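Local structure of fatty acid synthase 1, isoform A (Drosophila melanogaster, 6FN6) at residues Val289-Ile294 and Phe403-Glu408; Gly306-Asn311 and Val337-Ser342; Gly379-Ser384 and Glu407-Thr412. The protein probably makes long-chain saturated fatty acids from acetyl-CoA and malonyl-CoA with NADPH, this chain being its modifying region of dehydratase, enoylreductase and ketoreductase. All blocks are in the same frame, centred on the assembly; numbering follows the deposited sequence.

Contact 1 of 3, residues Val289-Ile294 and Phe403-Glu408; sequences VAIQVI and FLILEE
Ile294 and Phe403, with Ala290, Ile291 and Ile405 beside them, pack helix 279-296 onto strand 402-409 of a mixed sheet. The order 359-362, 334-341, 303-309, 374-380, 402-409, 438-445, 426-433, with 438-445 running antiparallel, is that of class I methyltransferases, consistent with the pseudo-methyltransferase domain of animal fatty acid synthases. The helix runs almost antiparallel to the strand, at 171°, and the two axes come within 10.1 Å, a spacing bridged by apolar side chains; no hydrogen bond joins the segments.

Between the two segments the aromatic interaction is an off-centre CH-pi contact: Ile294 CG1 lies 4.2 Å from the centroid of the Phe403 ring, 30° off the ring normal. The nearest ring atom to it is Phe403 CD1, at 3.7 Å from Ile294 CG1, while Ile294 CG2 comes close to that same carbon. The two side chains run alongside one another with opposite headings. Ile294 can serve two neighbours because its chain is extended (chi2 166°), which carries CD1 past Phe403 CB toward Ile405.

Apolar packing makes up the rest. Strand residues Phe403 and Ile405 both direct their side chains at the helix, with Leu404 between them turned to the other face. Phe376 of strand 374-380 also meets Ile291, Ile294 and Ile405, and Leu442 of strand 438-445 meets Val293, Phe403 and Ile405, so neighbouring strands extend the same apolar layer. Polar linkage of helix and strand comes from elsewhere, in a salt bridge from Glu407 to Arg283.

Three helix carbons gather about Ile405 CD1. Ala290 CB lies 4.3 Å from it. The Ile291 side chain crosses that of Ile405 at about a right angle, with 4.0 Å between their CD1 atoms. Closest is Ile294 CD1, 3.7 Å from Ile405 CD1.

Contact 2 of 3, residues Gly306-Asn311 and Val337-Ser342; sequences GVELAN and VAVVTS
Val340 meets both Val307 and Leu309 in the close-packed part of this contact, where two parallel strands pair from Gly306 opposite Val337 to Leu309 opposite Val340. Their axes lie 4.6 Å apart at 26°, the twist of ordinary neighbouring strands. Four backbone hydrogen bonds form the ladder, beginning with Ala338 N to Gly306 O (3.1 Å). Glu308 contributes both its N, to Ala338 O, and its O, which accepts from Val340 N at 3.0 Å; Ala310 N to Val340 O closes the series.

On the face with Val307 and Leu309, Val340 CG2 sits 3.9 Å from Val307 CB, while Leu309 lies alongside Val340 and brings CD2 to 4.0 Å from Val340 CB. The face with Val337 and Val339 is covered by helix 320-329, and helix 346-353 adds to the cover over Val339. Glu308 shares that face, its carboxylate held by a salt bridge to Arg313 and a hydrogen bond from Val319 N.

Beyond the ladder the packing gives way to partly exposed residues, Asn311 and Ser342. Asn311 CG stands anti to its own carbonyl carbon, beside the backbone N (chi1 -72°), which puts it close to Ser342 CB. Here a side chain replaces the main chain as acceptor: Asn311 OD1 takes the N-H of Ser342 at 2.7 Å, with the donor in the plane of the amide carbonyl. An alanine in place of Asn311 would probably leave Ser342 N without this acceptor and loosen the link between the two strand ends.

With helix 320-329 between its strands, the whole forms a beta-alpha-beta crossover, the repeating unit of Rossmann-like sheets such as the methyltransferase fold.

Contact 3 of 3, residues Gly379-Ser384 and Glu407-Thr412; sequences GIDVLS and EETLPT
Glu408 reaches the backbone of Val382 and Leu383 through a folded chain: CG stands anti to its own carbonyl carbon (chi1 -58°), and a bend at chi2 (-73°) swings CD toward the turn that follows strand 374-380. Ser384 OG meets the same carboxylate.

Three donors thus converge on one side chain. Leu383 N bonds to Glu408 OE2 at 3.0 Å, nearly straight at 174°, although it approaches from above the carboxylate plane. Val382 N reaches Glu408 OE2 in a weak, bent bond. On the other oxygen, Ser384 OG donates to Glu408 OE1 at 3.1 Å, nearly in line with the C-O bond. The Leu383 side chain crosses that of Glu408 at about a right angle, its CG 3.6 Å from Glu408 OE2, and packs on Leu420 and Leu421 of helix 410-423.

Before the turn, at the C-terminal ends of two parallel strands of the methyltransferase-like sheet, Ile380 pairs with Glu407. Glu407 N bonds to Gly379 O (2.9 Å), and Asp381 N to Glu407 O (2.8 Å). Asp381 then takes a left-handed backbone conformation, and the chain turns over the carboxylate, while the other strand passes into helix 410-423 with Thr409 at the N-cap position. The acid end of Glu407 is paired with Arg283.

Asp381 OD1, which has a long, weak ion pair with Arg438, lies 4.4 Å from Glu408 OE1. Repulsion between the two acids would tend to raise the proton affinity of Glu408, whereas two N-H groups and a hydroxyl directed at its oxygens would probably favour the ionised form; these bonds link the turn to the strand end.

Overall arrangement
From the N-terminal side, the chain leaves helix 279-296, one half of contact 1, and goes on into strand 303-309. Contact 2 closes the first loop after that, across helix 320-329. The chain then adds edge strand 359-362 and comes back to 374-380, on the other side of 303-309. Helix 389-395 leads to strand 402-409, where contact 1 ends and contact 3 runs on into helix 410-423; the two share Glu407 and Glu408. Contact 1 therefore encloses contact 2, whereas contacts 2 and 3 follow in series. Contact 1 lays the helix on the sheet, contact 2 pairs 303-309 with 334-341, and contact 3 pairs 374-380 with 402-409.

Contact 1 of 3, residues Val289-Ile294 and Phe403-Glu408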
# COMPACT_ATOMS: atom_id res chain seq x y z
N VAL A 289 -14.57 21.39 64.47
CA VAL A 289 -15.44 20.89 65.52
C VAL A 289 -16.37 22.01 65.99
O VAL A 289 -17.55 21.78 66.23
CB VAL A 289 -14.61 20.34 66.71
CG1 VAL A 289 -15.52 20.03 67.89
CG2 VAL A 289 -13.85 19.10 66.29
N ALA A 290 -15.83 23.22 66.10
CA ALA A 290 -16.60 24.35 66.61
C ALA A 290 -17.79 24.64 65.72
O ALA A 290 -18.92 24.78 66.20
CB ALA A 290 -15.71 25.57 66.72
N ILE A 291 -17.55 24.75 64.42
CA ILE A 291 -18.61 25.07 63.47
C ILE A 291 -19.64 23.94 63.46
O ILE A 291 -20.84 24.19 63.33
CB ILE A 291 -18.04 25.32 62.06
CG1 ILE A 291 -17.17 26.58 62.05
CG2 ILE A 291 -19.16 25.42 61.02
CD1 ILE A 291 -17.92 27.87 62.32
N GLN A 292 -19.17 22.71 63.60
CA GLN A 292 -20.06 21.56 63.64
C GLN A 292 -21.06 21.67 64.79
O GLN A 292 -22.25 21.41 64.61
CB GLN A 292 -19.27 20.26 63.77
CG GLN A 292 -18.75 19.74 62.45
CD GLN A 292 -17.98 18.45 62.61
OE1 GLN A 292 -18.41 17.54 63.32
NE2 GLN A 292 -16.82 18.37 61.96
N VAL A 293 -20.58 22.05 65.96
CA VAL A 293 -21.43 22.20 67.13
C VAL A 293 -22.46 23.30 66.89
O VAL A 293 -23.62 23.18 67.29
CB VAL A 293 -20.59 22.48 68.40
CG1 VAL A 293 -21.50 22.79 69.60
CG2 VAL A 293 -19.69 21.30 68.70
N ILE A 294 -22.02 24.39 66.25
CA ILE A 294 -22.90 25.52 65.98
C ILE A 294 -24.00 25.10 65.00
O ILE A 294 -25.17 25.38 65.23
CB ILE A 294 -22.10 26.71 65.42
CG1 ILE A 294 -21.09 27.20 66.46
CG2 ILE A 294 -23.03 27.86 65.04
CD1 ILE A 294 -20.05 28.14 65.91
N PHE A 403 -23.20 31.85 69.24
CA PHE A 403 -21.97 31.37 69.88
C PHE A 403 -20.83 32.38 69.77
O PHE A 403 -20.91 33.33 68.99
CB PHE A 403 -21.54 30.04 69.28
CG PHE A 403 -22.46 28.90 69.60
CD1 PHE A 403 -23.58 28.65 68.83
CD2 PHE A 403 -22.21 28.07 70.69
CE1 PHE A 403 -24.43 27.60 69.12
CE2 PHE A 403 -23.05 27.02 70.98
CZ PHE A 403 -24.17 26.79 70.20
N LEU A 404 -19.79 32.18 70.57
CA LEU A 404 -18.55 32.93 70.43
C LEU A 404 -17.39 31.96 70.29
O LEU A 404 -17.15 31.13 71.16
CB LEU A 404 -18.32 33.83 71.64
CG LEU A 404 -19.32 34.96 71.93
CD1 LEU A 404 -18.92 35.68 73.20
CD2 LEU A 404 -19.40 35.93 70.76
N ILE A 405 -16.67 32.06 69.18
CA ILE A 405 -15.47 31.26 68.97
C ILE A 405 -14.27 32.14 69.32
O ILE A 405 -13.90 33.02 68.56
CB ILE A 405 -15.37 30.72 67.53
CG1 ILE A 405 -16.69 30.07 67.11
CG2 ILE A 405 -14.23 29.72 67.43
CD1 ILE A 405 -16.72 29.64 65.65
N LEU A 406 -13.68 31.89 70.48
CA LEU A 406 -12.60 32.73 70.98
C LEU A 406 -11.31 31.94 71.14
O LEU A 406 -11.23 31.02 71.96
CB LEU A 406 -12.99 33.37 72.31
CG LEU A 406 -14.33 34.12 72.32
CD1 LEU A 406 -14.68 34.57 73.73
CD2 LEU A 406 -14.31 35.31 71.37
N GLU A 407 -10.30 32.29 70.35
CA GLU A 407 -8.97 31.72 70.52
C GLU A 407 -8.22 32.58 71.53
O GLU A 407 -8.08 33.79 71.35
CB GLU A 407 -8.22 31.65 69.19
CG GLU A 407 -6.74 31.30 69.32
CD GLU A 407 -6.06 31.03 67.98
OE1 GLU A 407 -6.77 30.72 67.00
OE2 GLU A 407 -4.82 31.13 67.91
N GLU A 408 -7.75 31.95 72.60
CA GLU A 408 -7.10 32.68 73.69
C GLU A 408 -5.78 32.02 74.07
O GLU A 408 -5.52 30.87 73.72
CB GLU A 408 -8.02 32.73 74.91
CG GLU A 408 -9.37 33.38 74.66
CD GLU A 408 -9.27 34.88 74.50
OE1 GLU A 408 -8.34 35.49 75.07
OE2 GLU A 408 -10.13 35.46 73.80

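Contact 2 of 3, residues Gly306-Asn311 and Val337-Ser342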
# COMPACT_ATOMS: atom_id res chain seq x y z
N GLY A 306 -21.87 34.48 60.12
CA GLY A 306 -20.73 34.63 61.01
C GLY A 306 -19.78 35.74 60.59
O GLY A 306 -19.84 36.22 59.46
N VAL A 307 -18.92 36.17 61.51
CA VAL A 307 -17.94 37.21 61.22
C VAL A 307 -16.60 36.87 61.88
O VAL A 307 -16.54 36.07 62.81
CB VAL A 307 -18.44 38.59 61.69
CG1 VAL A 307 -19.73 38.96 60.97
CG2 VAL A 307 -18.64 38.61 63.20
N GLU A 308 -15.53 37.49 61.39
CA GLU A 308 -14.21 37.34 61.98
C GLU A 308 -13.58 38.69 62.28
O GLU A 308 -13.35 39.49 61.37
CB GLU A 308 -13.29 36.53 61.06
CG GLU A 308 -11.80 36.68 61.40
CD GLU A 308 -10.93 35.70 60.64
OE1 GLU A 308 -11.32 35.27 59.53
OE2 GLU A 308 -9.84 35.35 61.15
N LEU A 309 -13.31 38.94 63.55
CA LEU A 309 -12.65 40.16 63.99
C LEU A 309 -11.16 40.09 63.65
O LEU A 309 -10.47 39.15 64.05
CB LEU A 309 -12.86 40.38 65.48
CG LEU A 309 -14.34 40.39 65.91
CD1 LEU A 309 -14.46 40.45 67.43
CD2 LEU A 309 -15.09 41.55 65.27
N ALA A 310 -10.67 41.08 62.91
CA ALA A 310 -9.31 41.06 62.38
C ALA A 310 -8.52 42.32 62.71
O ALA A 310 -7.84 42.87 61.85
CB ALA A 310 -9.34 40.85 60.87
N ASN A 311 -8.60 42.78 63.96
CA ASN A 311 -7.87 43.98 64.37
C ASN A 311 -6.46 43.64 64.83
O ASN A 311 -6.27 42.88 65.78
CB ASN A 311 -8.61 44.70 65.50
CG ASN A 311 -9.87 45.40 65.02
OD1 ASN A 311 -10.01 45.69 63.84
ND2 ASN A 311 -10.78 45.67 65.95
N VAL A 337 -20.33 34.81 55.68
CA VAL A 337 -19.16 35.10 56.49
C VAL A 337 -18.55 36.42 56.04
O VAL A 337 -18.45 36.69 54.84
CB VAL A 337 -18.13 33.96 56.41
CG1 VAL A 337 -16.91 34.28 57.26
CG2 VAL A 337 -18.75 32.65 56.83
N ALA A 338 -18.17 37.25 57.01
CA ALA A 338 -17.56 38.54 56.72
C ALA A 338 -16.33 38.75 57.59
O ALA A 338 -16.19 38.13 58.65
CB ALA A 338 -18.57 39.66 56.94
N VAL A 339 -15.43 39.62 57.14
CA VAL A 339 -14.27 39.99 57.93
C VAL A 339 -14.44 41.44 58.37
O VAL A 339 -14.55 42.34 57.54
CB VAL A 339 -12.96 39.79 57.16
CG1 VAL A 339 -11.76 40.14 58.03
CG2 VAL A 339 -12.85 38.36 56.65
N VAL A 340 -14.45 41.65 59.68
CA VAL A 340 -14.64 42.97 60.24
C VAL A 340 -13.29 43.59 60.56
O VAL A 340 -12.43 42.94 61.15
CB VAL A 340 -15.53 42.93 61.50
CG1 VAL A 340 -15.90 44.34 61.93
CG2 VAL A 340 -16.78 42.09 61.25
N THR A 341 -13.10 44.84 60.15
CA THR A 341 -11.84 45.53 60.36
C THR A 341 -12.08 46.91 60.96
O THR A 341 -12.95 47.66 60.50
CB THR A 341 -11.04 45.68 59.05
OG1 THR A 341 -9.81 46.36 59.31
CG2 THR A 341 -11.84 46.46 58.01
N SER A 342 -11.31 47.23 62.00
CA SER A 342 -11.41 48.53 62.65
C SER A 342 -10.30 49.46 62.17
O SER A 342 -10.33 50.66 62.45
CB SER A 342 -11.33 48.36 64.17
OG SER A 342 -11.49 49.60 64.83

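Contact 3 of 3, residues Gly379-Ser384 and Glu407-Thr412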
# COMPACT_ATOMS: atom_id res chain seq x y z
N GLY A 379 -12.88 35.46 67.17
CA GLY A 379 -11.93 36.47 67.61
C GLY A 379 -10.74 35.86 68.32
O GLY A 379 -10.82 34.75 68.86
N ILE A 380 -9.62 36.57 68.31
CA ILE A 380 -8.41 36.11 68.97
C ILE A 380 -8.03 37.11 70.05
O ILE A 380 -7.97 38.32 69.80
CB ILE A 380 -7.25 35.90 67.98
CG1 ILE A 380 -7.68 34.95 66.86
CG2 ILE A 380 -6.00 35.39 68.70
CD1 ILE A 380 -6.60 34.62 65.85
N ASP A 381 -7.79 36.61 71.26
CA ASP A 381 -7.36 37.44 72.38
C ASP A 381 -8.41 38.49 72.73
O ASP A 381 -8.08 39.64 73.02
CB ASP A 381 -6.02 38.11 72.05
CG ASP A 381 -4.93 37.11 71.74
OD1 ASP A 381 -5.01 35.97 72.25
OD2 ASP A 381 -3.99 37.46 70.99
N VAL A 382 -9.67 38.08 72.72
CA VAL A 382 -10.77 38.98 73.04
C VAL A 382 -10.86 39.15 74.55
O VAL A 382 -11.16 40.24 75.05
CB VAL A 382 -12.10 38.46 72.46
CG1 VAL A 382 -13.26 39.37 72.86
CG2 VAL A 382 -12.01 38.36 70.94
N LEU A 383 -10.61 38.07 75.28
CA LEU A 383 -10.64 38.10 76.74
C LEU A 383 -9.32 38.62 77.30
O LEU A 383 -9.20 38.91 78.49
CB LEU A 383 -10.94 36.71 77.30
CG LEU A 383 -12.20 36.03 76.74
CD1 LEU A 383 -12.34 34.63 77.31
CD2 LEU A 383 -13.45 36.86 77.05
N SER A 384 -8.32 38.73 76.43
CA SER A 384 -7.00 39.24 76.81
C SER A 384 -7.00 40.77 76.86
O SER A 384 -6.32 41.36 77.69
CB SER A 384 -5.94 38.75 75.83
OG SER A 384 -5.90 37.34 75.80
N GLU A 407 -10.30 32.29 70.35
CA GLU A 407 -8.97 31.72 70.52
C GLU A 407 -8.22 32.58 71.53
O GLU A 407 -8.08 33.79 71.35
CB GLU A 407 -8.22 31.65 69.19
CG GLU A 407 -6.74 31.30 69.32
CD GLU A 407 -6.06 31.03 67.98
OE1 GLU A 407 -6.77 30.72 67.00
OE2 GLU A 407 -4.82 31.13 67.91
N GLU A 408 -7.75 31.95 72.60
CA GLU A 408 -7.10 32.68 73.69
C GLU A 408 -5.78 32.02 74.07
O GLU A 408 -5.52 30.87 73.72
CB GLU A 408 -8.02 32.73 74.91
CG GLU A 408 -9.37 33.38 74.66
CD GLU A 408 -9.27 34.88 74.50
OE1 GLU A 408 -8.34 35.49 75.07
OE2 GLU A 408 -10.13 35.46 73.80
N THR A 409 -4.95 32.77 74.79
CA THR A 409 -3.75 32.19 75.39
C THR A 409 -4.17 31.52 76.69
O THR A 409 -4.93 32.08 77.47
CB THR A 409 -2.67 33.25 75.66
OG1 THR A 409 -3.14 34.19 76.64
CG2 THR A 409 -2.32 33.99 74.38
N LEU A 410 -3.66 30.31 76.92
CA LEU A 410 -4.08 29.50 78.06
C LEU A 410 -3.85 30.18 79.41
O LEU A 410 -4.76 30.22 80.24
CB LEU A 410 -3.36 28.15 78.03
CG LEU A 410 -3.79 27.13 79.09
CD1 LEU A 410 -5.30 26.91 79.09
CD2 LEU A 410 -3.08 25.81 78.87
N PRO A 411 -2.64 30.71 79.65
CA PRO A 411 -2.44 31.33 80.97
C PRO A 411 -3.44 32.44 81.26
O PRO A 411 -4.01 32.47 82.35
CB PRO A 411 -1.01 31.88 80.89
CG PRO A 411 -0.67 31.90 79.44
CD PRO A 411 -1.42 30.77 78.83
N THR A 412 -3.65 33.34 80.30
CA THR A 412 -4.58 34.45 80.49
C THR A 412 -6.02 33.96 80.63
O THR A 412 -6.75 34.41 81.51
CB THR A 412 -4.51 35.46 79.33
OG1 THR A 412 -4.80 34.79 78.09
CG2 THR A 412 -3.13 36.09 79.25